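Local coordinates for protein acyl-homoserine-lactone synthase (PDB 6WNS) that probably makes acyl-homoserine lactone quorum-sensing signals, taking the acyl group from an acyl-coenzyme A donor, at residues P79-M82 against S83-P87; I88-G92 against T93-A97; S119-A122 against G123-C127. All coordinates share one frame; numbering follows the deposited sequence.

Contact 1. Residues P79-M82 against S83-P87; sequences PHLM and SEVFP
One face of the His80 ring carries the methylene of Ser83, whose CB sits 3.7 Å from the His80 ring centroid in a CH-pi contact displaced toward CE1. The other flat group, the Phe86 ring, takes the Leu81 side chain at its edge, with Leu81 CG 3.8 Å from Phe86 CD2, while CG1 of the adjacent Val85 lies over one ring face. Leu81 CD2 also lies by that ring, while Leu81 CD1 crosses to Val85 CG2 (3.7 Å).

His80 holds the N-cap position. Its CG is tucked between backbone N and carbonyl carbon (chi1 62°), which folds the imidazole back over the first turn; there ND1 is bonded to the carbonyl of Glu78. The His80 backbone N-H points almost straight at Ser83 OG (3.0 Å, 172°), and the same hydroxyl donates to Glu84 OE2 at 2.6 Å on the anti lone pair of that carboxylate. Ser83 OG thus links the cap to Glu84, whose bent chain brings CD against Pro79 CB. Replacing His80 by an alanine would probably leave the Ser83 methylene without its ring and the Glu78 carbonyl without its imidazole donor.

Leu81 O accepts from Val85 N and Phe86 N on opposite faces of its plane, the longer bond being 3.1 Å to Phe86 N. With Glu84 N bonded to His80 O, and Glu102 taking the N-H groups of Leu81 and Met82, this is a single-turn helix with one half of a capping box at its N-terminus, packed against the central sheet of the GNAT-like fold expected of this clan.

Contact 2. Residues I88-G92 against T93-A97; sequences ILAGG and TPPRA
Thr93, Ala90 and Gly92 bury the most surface here, and they frame a tight reversal of the chain. Thr93 folds its side chain back along the preceding peptide: CG2 lies beside the backbone N and comes within 3.4 Å of Gly92 C, while OG1, set between N and the carbonyl carbon (chi1 56°), lies 3.7 Å from Ala90 O. The backbone N-H of Thr93 makes a weak bond to that same Ala90 O, 3.4 Å long and bent to 154°.

This closes a type I' beta turn from Ala90 to Thr93, whose two central positions, Gly91 and Gly92, both have positive phi, a conformation that glycine adopts readily. Overlapping it, Gly91 N bonds to Ile88 O at 3.2 Å and ties the turn back to Ile88 of a short 3-10 segment.

The methyl of Ala90 points across the turn toward the outgoing chain and meets Pro94 at the backbone side of its ring, CB to CA 3.6 Å, with Pro95 CD at the margin of contact. Pro94 CD rests 3.6 Å from Gly92 O. Met82 of helix 81-84 touches both Ala90 and Pro94, and Leu163 touches Ala90 and Pro95.

Contact 3. Residues S119-A122 against G123-C127; sequences SPVA and GFVLC
Phe124 lies alongside Pro120, and its side chain can be traced outward along the start of the helix. CB lies 3.4 Å from Val121 O, the carbonyl three residues back. Beyond CG, with chi1 turned to -89°, about 30° from staggered, the ring brings one edge to the Pro120 peptide: CD2 is 3.6 Å from Pro120 O, and that oxygen lies in the plane of the ring. Farther out, CE2 meets Pro120 CG at 4.0 Å, ring and pyrrolidine lying side by side and pointing the same way.

Pro120 is the N-cap of helix 121-135, which joins the parallel neighbours 100-108 and 140-146 of the sheet as a beta-alpha-beta crossover. The Pro120 carbonyl accepts the first i to i+4 bond, from Phe124 N at 2.9 Å and within the carbonyl plane. The series continues with Val125 N to Val121 O, the donor tilted 18° out of the carbonyl plane, and with Leu126 N to Ala122 O at 2.8 Å, a nearly straight bond. Val121 N has a weak bond to Ser119 OG.

On another flank the valines cross, Val121 CG1 to Val125 CG2 at 4.0 Å, and Val125 CG2, held beside the backbone N, presses to 3.1 Å from Val121 O. Both valines face strand 100-108, where Val121 touches Val108 and Val125 touches Phe106, and Leu126 reaches Trp103 and Phe106 of the same strand.

Contacts 1 and 2 adjoin in the connection between strands 69-75 and 100-108, their centres about 8 Å apart. A probable hydrogen bond from Gly92 N to Pro87 O (2.8 Å) ties the glycine turn to the 3-10 segment at Pro87, while Arg96 runs back beside His80 and bonds to Thr76. Contact 3 lies on the opposite side of the chain's centre, its own centre about 26 Å from that of contact 1 and 28 Å from that of contact 2. Strand 100-108 links contacts 1 and 3: Glu102 and Thr104 meet 79-82, whereas Trp103, Phe106 and Val108 meet helix 121-135. As in GNAT relatives, the start of that helix probably receives the coenzyme A pyrophosphate.

Contact 1. Residues P79-M82 against S83-P87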
ATOM      1  N   PRO A  79      -8.890  -9.037  10.141  1.00 52.06           N
ATOM      2  CA  PRO A  79      -9.712  -7.877   9.816  1.00 51.21           C
ATOM      3  C   PRO A  79      -8.894  -6.839   9.053  1.00 49.56           C
ATOM      4  O   PRO A  79      -7.751  -6.578   9.397  1.00 49.02           O
ATOM      5  CB  PRO A  79     -10.214  -7.355  11.175  1.00 53.03           C
ATOM      6  CG  PRO A  79      -9.453  -8.092  12.257  1.00 53.53           C
ATOM      7  CD  PRO A  79      -8.877  -9.306  11.586  1.00 53.56           C
ATOM      8  N   HIS A  80      -9.481  -6.315   7.982  1.00 48.45           N
ATOM      9  CA  HIS A  80      -8.810  -5.347   7.105  1.00 48.85           C
ATOM     10  C   HIS A  80      -9.851  -4.353   6.567  1.00 47.09           C
ATOM     11  O   HIS A  80     -11.029  -4.450   6.983  1.00 50.82           O
ATOM     12  CB  HIS A  80      -7.985  -6.082   6.067  1.00 48.96           C
ATOM     13  CG  HIS A  80      -8.793  -6.948   5.161  1.00 50.97           C
ATOM     14  ND1 HIS A  80      -9.224  -8.210   5.567  1.00 51.82           N
ATOM     15  CD2 HIS A  80      -9.181  -6.820   3.879  1.00 55.14           C
ATOM     16  CE1 HIS A  80      -9.856  -8.797   4.555  1.00 55.70           C
ATOM     17  NE2 HIS A  80      -9.849  -7.967   3.540  1.00 55.13           N
ATOM     18  N   LEU A  81      -9.406  -3.308   5.878  1.00 45.42           N
ATOM     19  CA  LEU A  81     -10.312  -2.189   5.518  1.00 45.66           C
ATOM     20  C   LEU A  81     -11.502  -2.734   4.701  1.00 46.10           C
ATOM     21  O   LEU A  81     -12.663  -2.410   5.006  1.00 47.46           O
ATOM     22  CB  LEU A  81      -9.580  -1.136   4.691  1.00 47.00           C
ATOM     23  CG  LEU A  81     -10.437   0.082   4.355  1.00 44.04           C
ATOM     24  CD1 LEU A  81     -10.717   0.890   5.603  1.00 46.22           C
ATOM     25  CD2 LEU A  81      -9.746   0.960   3.354  1.00 46.40           C
ATOM     26  N   MET A  82     -11.206  -3.584   3.756  1.00 47.46           N
ATOM     27  CA  MET A  82     -12.258  -4.091   2.834  1.00 51.76           C
ATOM     28  C   MET A  82     -13.187  -4.989   3.615  1.00 55.91           C
ATOM     29  O   MET A  82     -14.394  -4.973   3.286  1.00 61.55           O
ATOM     30  CB  MET A  82     -11.702  -4.826   1.611  1.00 55.86           C
ATOM     31  CG  MET A  82     -12.704  -4.877   0.445  1.00 60.64           C
ATOM     32  SD  MET A  82     -12.237  -5.959  -0.906  1.00 61.77           S
ATOM     33  CE  MET A  82     -10.697  -5.208  -1.437  1.00 61.38           C
ATOM     34  N   SER A  83     -12.681  -5.711   4.621  1.00 52.13           N
ATOM     35  CA  SER A  83     -13.533  -6.629   5.387  1.00 55.53           C
ATOM     36  C   SER A  83     -14.354  -5.849   6.403  1.00 54.87           C
ATOM     37  O   SER A  83     -15.494  -6.189   6.544  1.00 52.48           O
ATOM     38  CB  SER A  83     -12.763  -7.755   6.019  1.00 56.37           C
ATOM     39  OG  SER A  83     -12.186  -7.393   7.246  1.00 52.81           O
ATOM     40  N   GLU A  84     -13.799  -4.844   7.065  1.00 48.91           N
ATOM     41  CA  GLU A  84     -14.498  -4.194   8.202  1.00 49.78           C
ATOM     42  C   GLU A  84     -15.293  -2.963   7.757  1.00 53.07           C
ATOM     43  O   GLU A  84     -16.202  -2.608   8.473  1.00 51.88           O
ATOM     44  CB  GLU A  84     -13.453  -3.808   9.223  1.00 51.52           C
ATOM     45  CG  GLU A  84     -12.716  -5.013   9.761  1.00 54.86           C
ATOM     46  CD  GLU A  84     -13.546  -6.230  10.190  1.00 57.64           C
ATOM     47  OE1 GLU A  84     -14.262  -6.145  11.187  1.00 56.85           O
ATOM     48  OE2 GLU A  84     -13.461  -7.249   9.499  1.00 54.76           O
ATOM     49  N   VAL A  85     -14.878  -2.276   6.689  1.00 50.96           N
ATOM     50  CA  VAL A  85     -15.461  -0.974   6.284  1.00 51.61           C
ATOM     51  C   VAL A  85     -16.133  -1.081   4.926  1.00 52.92           C
ATOM     52  O   VAL A  85     -17.278  -0.610   4.772  1.00 59.09           O
ATOM     53  CB  VAL A  85     -14.395   0.150   6.314  1.00 48.78           C
ATOM     54  CG1 VAL A  85     -15.011   1.508   6.011  1.00 51.91           C
ATOM     55  CG2 VAL A  85     -13.702   0.154   7.618  1.00 47.54           C
ATOM     56  N   PHE A  86     -15.488  -1.700   3.945  1.00 51.08           N
ATOM     57  CA  PHE A  86     -16.050  -1.700   2.592  1.00 54.83           C
ATOM     58  C   PHE A  86     -16.388  -3.102   2.085  1.00 55.02           C
ATOM     59  O   PHE A  86     -16.251  -3.315   0.914  1.00 56.84           O
ATOM     60  CB  PHE A  86     -15.063  -1.038   1.648  1.00 54.53           C
ATOM     61  CG  PHE A  86     -14.892   0.422   1.956  1.00 56.11           C
ATOM     62  CD1 PHE A  86     -15.956   1.289   1.775  1.00 56.26           C
ATOM     63  CD2 PHE A  86     -13.701   0.905   2.509  1.00 53.13           C
ATOM     64  CE1 PHE A  86     -15.823   2.644   2.037  1.00 55.59           C
ATOM     65  CE2 PHE A  86     -13.583   2.258   2.762  1.00 52.36           C
ATOM     66  CZ  PHE A  86     -14.650   3.119   2.552  1.00 51.96           C
ATOM     67  N   PRO A  87     -16.968  -4.029   2.863  1.00 58.20           N
ATOM     68  CA  PRO A  87     -17.290  -5.359   2.313  1.00 62.93           C
ATOM     69  C   PRO A  87     -18.309  -5.299   1.170  1.00 66.09           C
ATOM     70  O   PRO A  87     -18.332  -6.182   0.281  1.00 70.61           O
ATOM     71  CB  PRO A  87     -17.860  -6.077   3.543  1.00 67.19           C
ATOM     72  CG  PRO A  87     -18.362  -4.977   4.450  1.00 65.97           C
ATOM     73  CD  PRO A  87     -17.333  -3.875   4.285  1.00 60.47           C
TER

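Contact 2. Residues I88-G92 against T93-A97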
ATOM      1  N   ILE A  88     -19.107  -4.232   1.143  1.00 67.97           N
ATOM      2  CA  ILE A  88     -20.099  -4.036   0.053  1.00 73.64           C
ATOM      3  C   ILE A  88     -19.394  -3.934  -1.308  1.00 72.25           C
ATOM      4  O   ILE A  88     -20.009  -4.376  -2.292  1.00 71.17           O
ATOM      5  CB  ILE A  88     -21.082  -2.879   0.307  1.00 78.66           C
ATOM      6  CG1 ILE A  88     -22.235  -2.999  -0.683  1.00 85.81           C
ATOM      7  CG2 ILE A  88     -20.405  -1.503   0.248  1.00 79.01           C
ATOM      8  CD1 ILE A  88     -23.482  -2.289  -0.257  1.00 92.90           C
ATOM      9  N   LEU A  89     -18.140  -3.488  -1.379  1.00 66.17           N
ATOM     10  CA  LEU A  89     -17.397  -3.336  -2.664  1.00 65.69           C
ATOM     11  C   LEU A  89     -17.038  -4.699  -3.258  1.00 68.31           C
ATOM     12  O   LEU A  89     -16.678  -4.751  -4.457  1.00 70.35           O
ATOM     13  CB  LEU A  89     -16.120  -2.532  -2.444  1.00 65.52           C
ATOM     14  CG  LEU A  89     -16.346  -1.060  -2.060  1.00 65.65           C
ATOM     15  CD1 LEU A  89     -15.033  -0.410  -1.713  1.00 65.69           C
ATOM     16  CD2 LEU A  89     -17.031  -0.269  -3.165  1.00 65.57           C
ATOM     17  N   ALA A  90     -16.985  -5.737  -2.446  1.00 68.15           N
ATOM     18  CA  ALA A  90     -16.628  -7.070  -2.977  1.00 73.80           C
ATOM     19  C   ALA A  90     -17.867  -7.962  -2.942  1.00 77.82           C
ATOM     20  O   ALA A  90     -17.694  -9.184  -2.884  1.00 81.11           O
ATOM     21  CB  ALA A  90     -15.490  -7.657  -2.188  1.00 71.76           C
ATOM     22  N   GLY A  91     -19.063  -7.375  -2.931  1.00 79.18           N
ATOM     23  CA  GLY A  91     -20.332  -8.134  -2.957  1.00 86.81           C
ATOM     24  C   GLY A  91     -20.662  -8.700  -1.576  1.00 86.12           C
ATOM     25  O   GLY A  91     -21.543  -9.590  -1.485  1.00 90.42           O
ATOM     26  N   GLY A  92     -19.984  -8.222  -0.543  1.00 76.97           N
ATOM     27  CA  GLY A  92     -20.196  -8.581   0.873  1.00 76.13           C
ATOM     28  C   GLY A  92     -19.201  -9.647   1.300  1.00 75.93           C
ATOM     29  O   GLY A  92     -19.066  -9.903   2.546  1.00 75.95           O
ATOM     30  N   THR A  93     -18.427 -10.170   0.331  1.00 75.93           N
ATOM     31  CA  THR A  93     -17.410 -11.228   0.614  1.00 76.64           C
ATOM     32  C   THR A  93     -16.074 -10.898  -0.049  1.00 74.29           C
ATOM     33  O   THR A  93     -15.786 -11.367  -1.152  1.00 71.84           O
ATOM     34  CB  THR A  93     -17.939 -12.598   0.160  1.00 81.77           C
ATOM     35  OG1 THR A  93     -18.298 -12.453  -1.293  1.00 79.17           O
ATOM     36  CG2 THR A  93     -19.100 -13.059   1.012  1.00 86.05           C
ATOM     37  N   PRO A  94     -15.240 -10.080   0.628  1.00 69.50           N
ATOM     38  CA  PRO A  94     -13.884  -9.796   0.183  1.00 70.09           C
ATOM     39  C   PRO A  94     -13.054 -11.068   0.143  1.00 69.28           C
ATOM     40  O   PRO A  94     -13.355 -12.036   0.856  1.00 72.69           O
ATOM     41  CB  PRO A  94     -13.283  -8.826   1.232  1.00 65.73           C
ATOM     42  CG  PRO A  94     -14.378  -8.544   2.240  1.00 65.23           C
ATOM     43  CD  PRO A  94     -15.545  -9.455   1.923  1.00 71.20           C
ATOM     44  N   PRO A  95     -12.058 -11.123  -0.762  1.00 69.48           N
ATOM     45  CA  PRO A  95     -11.170 -12.266  -0.855  1.00 70.87           C
ATOM     46  C   PRO A  95     -10.263 -12.361   0.387  1.00 70.74           C
ATOM     47  O   PRO A  95      -9.681 -11.369   0.801  1.00 63.39           O
ATOM     48  CB  PRO A  95     -10.420 -12.029  -2.168  1.00 72.33           C
ATOM     49  CG  PRO A  95     -10.449 -10.533  -2.352  1.00 69.75           C
ATOM     50  CD  PRO A  95     -11.793 -10.116  -1.799  1.00 70.13           C
ATOM     51  N   ARG A  96     -10.240 -13.548   0.993  1.00 70.43           N
ATOM     52  CA  ARG A  96      -9.563 -13.867   2.270  1.00 72.69           C
ATOM     53  C   ARG A  96      -8.816 -15.205   2.129  1.00 76.53           C
ATOM     54  O   ARG A  96      -9.449 -16.251   1.947  1.00 77.75           O
ATOM     55  CB  ARG A  96     -10.597 -13.844   3.405  1.00 75.06           C
ATOM     56  CG  ARG A  96     -11.429 -12.567   3.446  1.00 75.67           C
ATOM     57  CD  ARG A  96     -12.236 -12.386   4.713  1.00 72.43           C
ATOM     58  NE  ARG A  96     -11.412 -11.889   5.798  1.00 68.36           N
ATOM     59  CZ  ARG A  96     -11.868 -11.377   6.942  1.00 67.67           C
ATOM     60  NH1 ARG A  96     -13.165 -11.278   7.159  1.00 64.32           N
ATOM     61  NH2 ARG A  96     -11.024 -10.943   7.865  1.00 65.04           N
ATOM     62  N   ALA A  97      -7.491 -15.196   2.178  1.00 75.48           N
ATOM     63  CA  ALA A  97      -6.676 -16.414   1.970  1.00 75.08           C
ATOM     64  C   ALA A  97      -5.361 -16.118   2.641  1.00 73.16           C
ATOM     65  O   ALA A  97      -5.093 -14.943   2.799  1.00 67.49           O
ATOM     66  CB  ALA A  97      -6.478 -16.661   0.494  1.00 78.41           C
TER

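Contact 3. Residues S119-A122 against G123-C127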
ATOM      1  N   SER A 119      10.435  12.441 -10.029  1.00149.76           N
ATOM      2  CA  SER A 119      11.110  11.262  -9.410  1.00147.93           C
ATOM      3  C   SER A 119      10.321   9.980  -9.656  1.00134.03           C
ATOM      4  O   SER A 119       9.093   9.928  -9.497  1.00129.45           O
ATOM      5  CB  SER A 119      11.304  11.435  -7.909  1.00147.61           C
ATOM      6  OG  SER A 119      12.248  10.488  -7.403  1.00148.56           O
ATOM      7  N   PRO A 120      11.005   8.857  -9.932  1.00119.72           N
ATOM      8  CA  PRO A 120      10.276   7.609 -10.019  1.00113.56           C
ATOM      9  C   PRO A 120       9.905   7.081  -8.621  1.00 98.32           C
ATOM     10  O   PRO A 120       9.580   5.929  -8.591  1.00 99.38           O
ATOM     11  CB  PRO A 120      11.243   6.694 -10.791  1.00122.22           C
ATOM     12  CG  PRO A 120      12.640   7.285 -10.600  1.00128.75           C
ATOM     13  CD  PRO A 120      12.455   8.713 -10.131  1.00125.53           C
ATOM     14  N   VAL A 121       9.925   7.887  -7.536  1.00 86.67           N
ATOM     15  CA  VAL A 121       9.670   7.356  -6.162  1.00 78.98           C
ATOM     16  C   VAL A 121       8.427   6.482  -6.235  1.00 71.82           C
ATOM     17  O   VAL A 121       8.396   5.432  -5.616  1.00 72.40           O
ATOM     18  CB  VAL A 121       9.462   8.445  -5.094  1.00 78.04           C
ATOM     19  CG1 VAL A 121       8.914   7.834  -3.820  1.00 72.37           C
ATOM     20  CG2 VAL A 121      10.703   9.290  -4.812  1.00 79.43           C
ATOM     21  N   ALA A 122       7.406   6.938  -6.949  1.00 70.26           N
ATOM     22  CA  ALA A 122       6.152   6.179  -7.079  1.00 68.19           C
ATOM     23  C   ALA A 122       6.534   4.805  -7.635  1.00 70.39           C
ATOM     24  O   ALA A 122       6.161   3.803  -7.051  1.00 68.83           O
ATOM     25  CB  ALA A 122       5.143   6.895  -7.934  1.00 67.42           C
ATOM     26  N   GLY A 123       7.253   4.794  -8.757  1.00 75.30           N
ATOM     27  CA  GLY A 123       7.773   3.550  -9.378  1.00 80.77           C
ATOM     28  C   GLY A 123       8.380   2.582  -8.324  1.00 79.18           C
ATOM     29  O   GLY A 123       7.923   1.346  -8.221  1.00 83.68           O
ATOM     30  N   PHE A 124       9.372   3.177  -7.581  1.00 77.09           N
ATOM     31  CA  PHE A 124      10.183   2.484  -6.526  1.00 79.44           C
ATOM     32  C   PHE A 124       9.232   1.845  -5.514  1.00 76.98           C
ATOM     33  O   PHE A 124       9.472   0.692  -5.104  1.00 81.26           O
ATOM     34  CB  PHE A 124      11.120   3.429  -5.767  1.00 82.26           C
ATOM     35  CG  PHE A 124      12.487   3.589  -6.374  1.00 86.69           C
ATOM     36  CD1 PHE A 124      13.563   2.867  -5.876  1.00 89.08           C
ATOM     37  CD2 PHE A 124      12.702   4.494  -7.402  1.00 89.36           C
ATOM     38  CE1 PHE A 124      14.822   3.023  -6.424  1.00 95.04           C
ATOM     39  CE2 PHE A 124      13.963   4.637  -7.953  1.00 94.78           C
ATOM     40  CZ  PHE A 124      15.018   3.898  -7.466  1.00 97.73           C
ATOM     41  N   VAL A 125       8.179   2.581  -5.114  1.00 68.96           N
ATOM     42  CA  VAL A 125       7.149   2.082  -4.149  1.00 64.44           C
ATOM     43  C   VAL A 125       6.286   0.994  -4.799  1.00 62.19           C
ATOM     44  O   VAL A 125       6.060  -0.028  -4.168  1.00 60.55           O
ATOM     45  CB  VAL A 125       6.241   3.224  -3.647  1.00 60.80           C
ATOM     46  CG1 VAL A 125       5.177   2.675  -2.709  1.00 57.90           C
ATOM     47  CG2 VAL A 125       7.035   4.345  -2.999  1.00 61.77           C
ATOM     48  N   LEU A 126       5.746   1.244  -5.992  1.00 66.48           N
ATOM     49  CA  LEU A 126       4.844   0.257  -6.636  1.00 67.03           C
ATOM     50  C   LEU A 126       5.650  -1.036  -6.955  1.00 71.34           C
ATOM     51  O   LEU A 126       5.303  -2.121  -6.493  1.00 71.73           O
ATOM     52  CB  LEU A 126       4.264   0.924  -7.885  1.00 67.20           C
ATOM     53  CG  LEU A 126       3.195   2.000  -7.659  1.00 67.00           C
ATOM     54  CD1 LEU A 126       2.898   2.731  -8.950  1.00 71.36           C
ATOM     55  CD2 LEU A 126       1.905   1.366  -7.150  1.00 66.78           C
ATOM     56  N   CYS A 127       6.762  -0.918  -7.661  1.00 72.65           N
ATOM     57  CA  CYS A 127       7.647  -2.084  -7.919  1.00 79.31           C
ATOM     58  C   CYS A 127       8.032  -2.789  -6.601  1.00 79.19           C
ATOM     59  O   CYS A 127       8.062  -4.022  -6.585  1.00 80.95           O
ATOM     60  CB  CYS A 127       8.886  -1.640  -8.666  1.00 84.17           C
ATOM     61  SG  CYS A 127       9.570  -3.055  -9.542  1.00 95.95           S
TER